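Local coordinates for protein agarase (Microbulbifer thermotolerans, PDB 3WZ1) that cleaves the beta-1,4-galactosidic linkages of agarose as an endo-acting glycoside hydrolase, with neoagarotetraose as the main final product, at residues 116-121 / 237-242; 130-135 / 189-194. All coordinates share one frame; numbering follows the deposited sequence.

Contact 1. Residues 116-121 / 237-242; sequences ASDFWF and NMEDQN
Q241 NE2, lying 3.5 Å from A116 CB across the contact, is gripped by two carboxylates: it donates to E239 OE1 and to OE2 of E134, the predicted proton donor. The bond to E239 OE1 is 2.9 Å long and almost straight at 170°, in the plane of the amide but meeting the carboxylate oxygen from above its plane. Q241 OE1 bonds in turn to Y136 and W243. These groups border antiparallel strands 116-121 and 237-239, joined by four backbone hydrogen bonds in the beta-jelly roll of this GH16 catalytic domain. The D118-N237 pair is hydrogen-bonded in both directions, as is A116-E239, with the non-hydrogen-bonded pair S117-M238 between the two. On the face of S117 and M238, the M238 side chain runs past S117, whose OG bonds to S111 N. The face of A116, D118, N237 and E239 is the polar one and leads to the predicted catalytic residues E129 and E134. There E239, its chain extended beyond CG, passes D118 at about a right angle, leaving D118 OD2 3.6 Å from E239 OE2. W120 has its CG between the backbone N and the carbonyl carbon (chi1 64°), which turns the indole toward the ends of the N237 and E239 side chains. Its CZ2 lies 3.4 Å from E239 OE2, with ring and carboxylate nearly perpendicular. An alanine in place of E239 would probably leave Q241 NE2 without one of its acceptors, making the amide less firmly set beside E134, and open a gap next to W120. A116 O accepts from E239 N and receives a CA-H...O contact from M238 CA at 3.1 Å, while A116 N donates to E239 O over 2.8 Å.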
loop_
_atom_site.group_PDB
_atom_site.type_symbol
_atom_site.label_atom_id
_atom_site.label_comp_id
_atom_site.label_asym_id
_atom_site.label_seq_id
_atom_site.Cartn_x
_atom_site.Cartn_y
_atom_site.Cartn_z
ATOM N N ALA A 116 -0.247 -9.467 -4.512
ATOM C CA ALA A 116 -0.707 -8.297 -3.765
ATOM C C ALA A 116 -0.302 -7.014 -4.481
ATOM O O ALA A 116 0.860 -6.875 -4.867
ATOM C CB ALA A 116 -0.105 -8.306 -2.363
ATOM N N SER A 117 -1.260 -6.096 -4.671
ATOM C CA SER A 117 -1.014 -4.706 -5.054
ATOM C C SER A 117 -1.085 -3.906 -3.762
ATOM O O SER A 117 -2.109 -3.948 -3.056
ATOM C CB SER A 117 -2.049 -4.187 -6.068
ATOM O OG SER A 117 -2.007 -4.909 -7.294
ATOM N N ASP A 118 0.004 -3.212 -3.419
ATOM C CA ASP A 118 0.171 -2.634 -2.077
ATOM C C ASP A 118 0.486 -1.140 -2.056
ATOM O O ASP A 118 1.265 -0.637 -2.874
ATOM C CB ASP A 118 1.291 -3.339 -1.305
ATOM C CG ASP A 118 1.103 -4.840 -1.210
ATOM O OD1 ASP A 118 -0.044 -5.275 -0.956
ATOM O OD2 ASP A 118 2.124 -5.593 -1.338
ATOM N N PHE A 119 -0.095 -0.462 -1.065
ATOM C CA PHE A 119 0.282 0.897 -0.644
ATOM C C PHE A 119 0.287 0.807 0.859
ATOM O O PHE A 119 -0.761 0.595 1.486
ATOM C CB PHE A 119 -0.710 1.938 -1.148
ATOM C CG PHE A 119 -0.511 3.324 -0.571
ATOM C CD1 PHE A 119 0.701 3.995 -0.682
ATOM C CD2 PHE A 119 -1.582 3.962 0.060
ATOM C CE1 PHE A 119 0.834 5.303 -0.173
ATOM C CE2 PHE A 119 -1.444 5.247 0.571
ATOM C CZ PHE A 119 -0.252 5.915 0.438
ATOM N N TRP A 120 1.483 0.871 1.442
ATOM C CA TRP A 120 1.620 0.495 2.842
ATOM C C TRP A 120 2.802 1.211 3.493
ATOM O O TRP A 120 3.532 1.946 2.838
ATOM C CB TRP A 120 1.738 -1.022 2.973
ATOM C CG TRP A 120 2.947 -1.625 2.348
ATOM C CD1 TRP A 120 3.275 -1.644 1.024
ATOM C CD2 TRP A 120 3.976 -2.361 3.022
ATOM N NE1 TRP A 120 4.429 -2.347 0.832
ATOM C CE2 TRP A 120 4.896 -2.785 2.045
ATOM C CE3 TRP A 120 4.202 -2.696 4.348
ATOM C CZ2 TRP A 120 6.032 -3.537 2.356
ATOM C CZ3 TRP A 120 5.338 -3.424 4.665
ATOM C CH2 TRP A 120 6.237 -3.842 3.669
ATOM N N PHE A 121 2.929 0.982 4.802
ATOM C CA PHE A 121 3.815 1.736 5.672
ATOM C C PHE A 121 4.528 0.826 6.627
ATOM O O PHE A 121 3.930 -0.075 7.172
ATOM C CB PHE A 121 2.984 2.796 6.431
ATOM C CG PHE A 121 2.403 3.795 5.495
ATOM C CD1 PHE A 121 3.124 4.944 5.165
ATOM C CD2 PHE A 121 1.243 3.506 4.808
ATOM C CE1 PHE A 121 2.653 5.814 4.186
ATOM C CE2 PHE A 121 0.782 4.362 3.824
ATOM C CZ PHE A 121 1.487 5.506 3.523
ATOM N N ASN A 237 4.272 -1.199 -3.840
ATOM C CA ASN A 237 4.874 -2.350 -4.471
ATOM C C ASN A 237 3.835 -3.324 -4.968
ATOM O O ASN A 237 2.632 -3.105 -4.771
ATOM C CB ASN A 237 5.892 -3.027 -3.528
ATOM C CG ASN A 237 5.252 -3.856 -2.433
ATOM O OD1 ASN A 237 4.111 -4.306 -2.555
ATOM N ND2 ASN A 237 5.990 -4.092 -1.361
ATOM N N MET A 238 4.297 -4.393 -5.619
ATOM C CA MET A 238 3.563 -5.648 -5.597
ATOM C C MET A 238 4.377 -6.658 -4.819
ATOM O O MET A 238 5.592 -6.531 -4.685
ATOM C CB MET A 238 3.260 -6.213 -6.976
ATOM C CG MET A 238 2.058 -5.577 -7.660
ATOM S SD MET A 238 1.511 -6.433 -9.139
ATOM C CE MET A 238 2.645 -5.832 -10.351
ATOM N N GLU A 239 3.679 -7.663 -4.307
ATOM C CA GLU A 239 4.297 -8.782 -3.591
ATOM C C GLU A 239 3.687 -10.101 -4.016
ATOM O O GLU A 239 2.459 -10.238 -4.123
ATOM C CB GLU A 239 4.122 -8.634 -2.086
ATOM C CG GLU A 239 4.931 -7.490 -1.491
ATOM C CD GLU A 239 4.677 -7.257 -0.012
ATOM O OE1 GLU A 239 3.981 -8.094 0.631
ATOM O OE2 GLU A 239 5.170 -6.217 0.509
ATOM N N ASP A 240 4.547 -11.092 -4.191
ATOM C CA ASP A 240 4.137 -12.488 -4.163
ATOM C C ASP A 240 4.315 -12.874 -2.699
ATOM O O ASP A 240 5.450 -12.926 -2.206
ATOM C CB ASP A 240 5.014 -13.329 -5.087
ATOM C CG ASP A 240 4.679 -14.783 -5.021
ATOM O OD1 ASP A 240 3.792 -15.236 -5.796
ATOM O OD2 ASP A 240 5.258 -15.457 -4.147
ATOM N N GLN A 241 3.205 -13.070 -1.987
ATOM C CA GLN A 241 3.223 -13.255 -0.542
ATOM C C GLN A 241 3.211 -14.731 -0.176
ATOM O O GLN A 241 2.572 -15.538 -0.858
ATOM C CB GLN A 241 2.048 -12.522 0.108
ATOM C CG GLN A 241 2.096 -11.018 -0.151
ATOM C CD GLN A 241 0.958 -10.251 0.487
ATOM O OE1 GLN A 241 -0.163 -10.766 0.663
ATOM N NE2 GLN A 241 1.223 -8.998 0.819
ATOM N N ASN A 242 3.896 -15.080 0.899
ATOM C CA ASN A 242 4.035 -16.488 1.264
ATOM C C ASN A 242 2.703 -17.210 1.515
ATOM O O ASN A 242 2.553 -18.351 1.097
ATOM C CB ASN A 242 4.909 -16.676 2.495
ATOM C CG ASN A 242 6.370 -16.430 2.217
ATOM O OD1 ASN A 242 7.137 -17.349 1.885
ATOM N ND2 ASN A 242 6.767 -15.211 2.340
#

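Contact 2. Residues 130-135 / 189-194; sequences IDVIEA and VGVYWR
Segments 130-135 and 189-194 run nearly antiparallel, the directions of their touching parts 170° apart, yet no hydrogen bond joins them. The CA atoms of V132 and G190 are 6.1 Å apart and those of I130 and W193 are 8.6 Å apart, so the two backbones diverge toward I130, where side chains span the separation. The contact lies between layers of the jelly roll, packing strand 128-135 against strand 187-195. V132 and I133 both face F119 on strand 116-123 and form a classic beta bulge; the chain turns a corner here, and V132 faces strand 187-195. The bulge belongs to the ExDxxE signature of GH16 and is consistent with E134 lying on the same side as E129 and D131. V132 CG1 lies nearest V189 O at 3.4 Å, and V132 CG2 nearest V191 CG2 at 3.6 Å. V189 answers with CG1 against the carbonyl oxygen of V132, while its CB touches I133 CG1 at 3.7 Å. At the wider end I130 is stretched out (chi2 167°), which carries CD1 over one face of the W193 indole. This CH-pi contact is 3.6 Å from CD1 to the centroid of the five-membered ring and only 11° off its normal. W193 NE1 bonds to L228 O, which helps to hold the ring in its orientation. Branched aliphatic groups and one indole face thus make up the contact, which implies cohesion by shape and exclusion of water, while D131 points away from strand 187-195 and E134, the predicted proton donor, takes no part.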
loop_
_atom_site.group_PDB
_atom_site.type_symbol
_atom_site.label_atom_id
_atom_site.label_comp_id
_atom_site.label_asym_id
_atom_site.label_seq_id
_atom_site.Cartn_x
_atom_site.Cartn_y
_atom_site.Cartn_z
ATOM N N ILE A 130 1.383 -0.391 8.733
ATOM C CA ILE A 130 -0.007 -0.064 8.400
ATOM C C ILE A 130 -0.216 -0.337 6.915
ATOM O O ILE A 130 0.560 0.148 6.088
ATOM C CB ILE A 130 -0.334 1.399 8.728
ATOM C CG1 ILE A 130 -0.189 1.632 10.240
ATOM C CG2 ILE A 130 -1.747 1.773 8.280
ATOM C CD1 ILE A 130 -0.175 3.085 10.673
ATOM N N ASP A 131 -1.237 -1.139 6.591
ATOM C CA ASP A 131 -1.586 -1.480 5.200
ATOM C C ASP A 131 -2.817 -0.734 4.717
ATOM O O ASP A 131 -3.951 -1.038 5.166
ATOM C CB ASP A 131 -1.849 -2.964 5.101
ATOM C CG ASP A 131 -0.727 -3.760 5.657
ATOM O OD1 ASP A 131 0.395 -3.597 5.098
ATOM O OD2 ASP A 131 -0.937 -4.483 6.647
ATOM N N VAL A 132 -2.616 0.170 3.763
ATOM C CA VAL A 132 -3.698 1.020 3.260
ATOM C C VAL A 132 -4.358 0.324 2.067
ATOM O O VAL A 132 -5.517 -0.083 2.157
ATOM C CB VAL A 132 -3.204 2.448 2.926
ATOM C CG1 VAL A 132 -4.336 3.309 2.387
ATOM C CG2 VAL A 132 -2.589 3.103 4.160
ATOM N N ILE A 133 -3.623 0.157 0.959
ATOM C CA ILE A 133 -4.039 -0.778 -0.104
ATOM C C ILE A 133 -3.247 -2.070 0.052
ATOM O O ILE A 133 -2.000 -2.072 0.047
ATOM C CB ILE A 133 -3.882 -0.224 -1.543
ATOM C CG1 ILE A 133 -4.703 1.045 -1.738
ATOM C CG2 ILE A 133 -4.254 -1.297 -2.573
ATOM C CD1 ILE A 133 -4.577 1.665 -3.105
ATOM N N GLU A 134 -3.969 -3.169 0.232
ATOM C CA GLU A 134 -3.420 -4.516 0.093
ATOM C C GLU A 134 -4.552 -5.352 -0.466
ATOM O O GLU A 134 -5.544 -5.597 0.223
ATOM C CB GLU A 134 -2.919 -5.091 1.413
ATOM C CG GLU A 134 -2.383 -6.506 1.277
ATOM C CD GLU A 134 -1.693 -6.996 2.524
ATOM O OE1 GLU A 134 -2.366 -7.245 3.556
ATOM O OE2 GLU A 134 -0.440 -7.091 2.504
ATOM N N ALA A 135 -4.426 -5.749 -1.720
ATOM C CA ALA A 135 -5.534 -6.391 -2.379
ATOM C C ALA A 135 -5.048 -7.185 -3.566
ATOM O O ALA A 135 -3.948 -6.929 -4.095
ATOM C CB ALA A 135 -6.533 -5.344 -2.822
ATOM N N VAL A 189 -8.044 4.902 -1.621
ATOM C CA VAL A 189 -8.079 4.234 -0.337
ATOM C C VAL A 189 -7.145 5.015 0.566
ATOM O O VAL A 189 -6.002 5.282 0.208
ATOM C CB VAL A 189 -7.652 2.758 -0.430
ATOM C CG1 VAL A 189 -7.826 2.066 0.895
ATOM C CG2 VAL A 189 -8.473 2.060 -1.501
ATOM N N GLY A 190 -7.646 5.411 1.727
ATOM C CA GLY A 190 -6.853 6.179 2.661
ATOM C C GLY A 190 -6.974 5.708 4.093
ATOM O O GLY A 190 -7.939 5.048 4.476
ATOM N N VAL A 191 -5.948 6.005 4.888
ATOM C CA VAL A 191 -6.027 5.787 6.333
ATOM C C VAL A 191 -5.707 7.087 7.057
ATOM O O VAL A 191 -4.763 7.804 6.692
ATOM C CB VAL A 191 -5.084 4.657 6.809
ATOM C CG1 VAL A 191 -5.036 4.544 8.336
ATOM C CG2 VAL A 191 -5.528 3.329 6.237
ATOM N N TYR A 192 -6.513 7.385 8.082
ATOM C CA TYR A 192 -6.120 8.375 9.062
ATOM C C TYR A 192 -5.426 7.643 10.182
ATOM O O TYR A 192 -6.068 6.923 10.960
ATOM C CB TYR A 192 -7.299 9.175 9.601
ATOM C CG TYR A 192 -6.908 10.338 10.516
ATOM C CD1 TYR A 192 -5.639 10.914 10.472
ATOM C CD2 TYR A 192 -7.837 10.889 11.395
ATOM C CE1 TYR A 192 -5.297 11.976 11.289
ATOM C CE2 TYR A 192 -7.511 11.962 12.187
ATOM C CZ TYR A 192 -6.241 12.496 12.140
ATOM O OH TYR A 192 -5.916 13.589 12.953
ATOM N N TRP A 193 -4.103 7.797 10.221
ATOM C CA TRP A 193 -3.291 7.315 11.320
ATOM C C TRP A 193 -3.277 8.454 12.331
ATOM O O TRP A 193 -2.437 9.356 12.270
ATOM C CB TRP A 193 -1.904 6.971 10.812
ATOM C CG TRP A 193 -0.879 6.544 11.819
ATOM C CD1 TRP A 193 -1.085 6.059 13.075
ATOM C CD2 TRP A 193 0.532 6.528 11.604
ATOM N NE1 TRP A 193 0.121 5.753 13.670
ATOM C CE2 TRP A 193 1.137 6.055 12.790
ATOM C CE3 TRP A 193 1.353 6.887 10.517
ATOM C CZ2 TRP A 193 2.509 5.907 12.900
ATOM C CZ3 TRP A 193 2.710 6.775 10.645
ATOM C CH2 TRP A 193 3.282 6.273 11.829
ATOM N N ARG A 194 -4.254 8.428 13.236
ATOM C CA ARG A 194 -4.494 9.542 14.157
ATOM C C ARG A 194 -3.534 9.568 15.332
ATOM O O ARG A 194 -3.015 10.630 15.686
ATOM C CB ARG A 194 -5.927 9.520 14.679
ATOM C CG ARG A 194 -6.313 10.753 15.488
ATOM C CD ARG A 194 -7.704 10.555 16.068
ATOM N NE ARG A 194 -7.666 9.673 17.229
ATOM C CZ ARG A 194 -8.730 9.220 17.871
ATOM N NH1 ARG A 194 -9.958 9.530 17.465
ATOM N NH2 ARG A 194 -8.556 8.463 18.938
#

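The centres of contact 1 and contact 2 are 13 Å apart, and they meet through neighbouring antiparallel strands 116-123 and 128-135, which follow each other in the chain. Probable hydrogen bonds from F119 N to I133 O (2.7 Å) and from F121 N to I130 O (2.8 Å) tie them together. Both segments of contact 2 fall in the sequence between those of contact 1. Contact 1 extends the sheet edgewise to strand 232-239, whereas contact 2 works through the hydrophobic interior. The strand carrying E129 and E134, the predicted nucleophile and proton donor, is therefore bonded to strand 116-123, which contact 1 joins to strand 232-239, and is packed against strand 187-195 by contact 2.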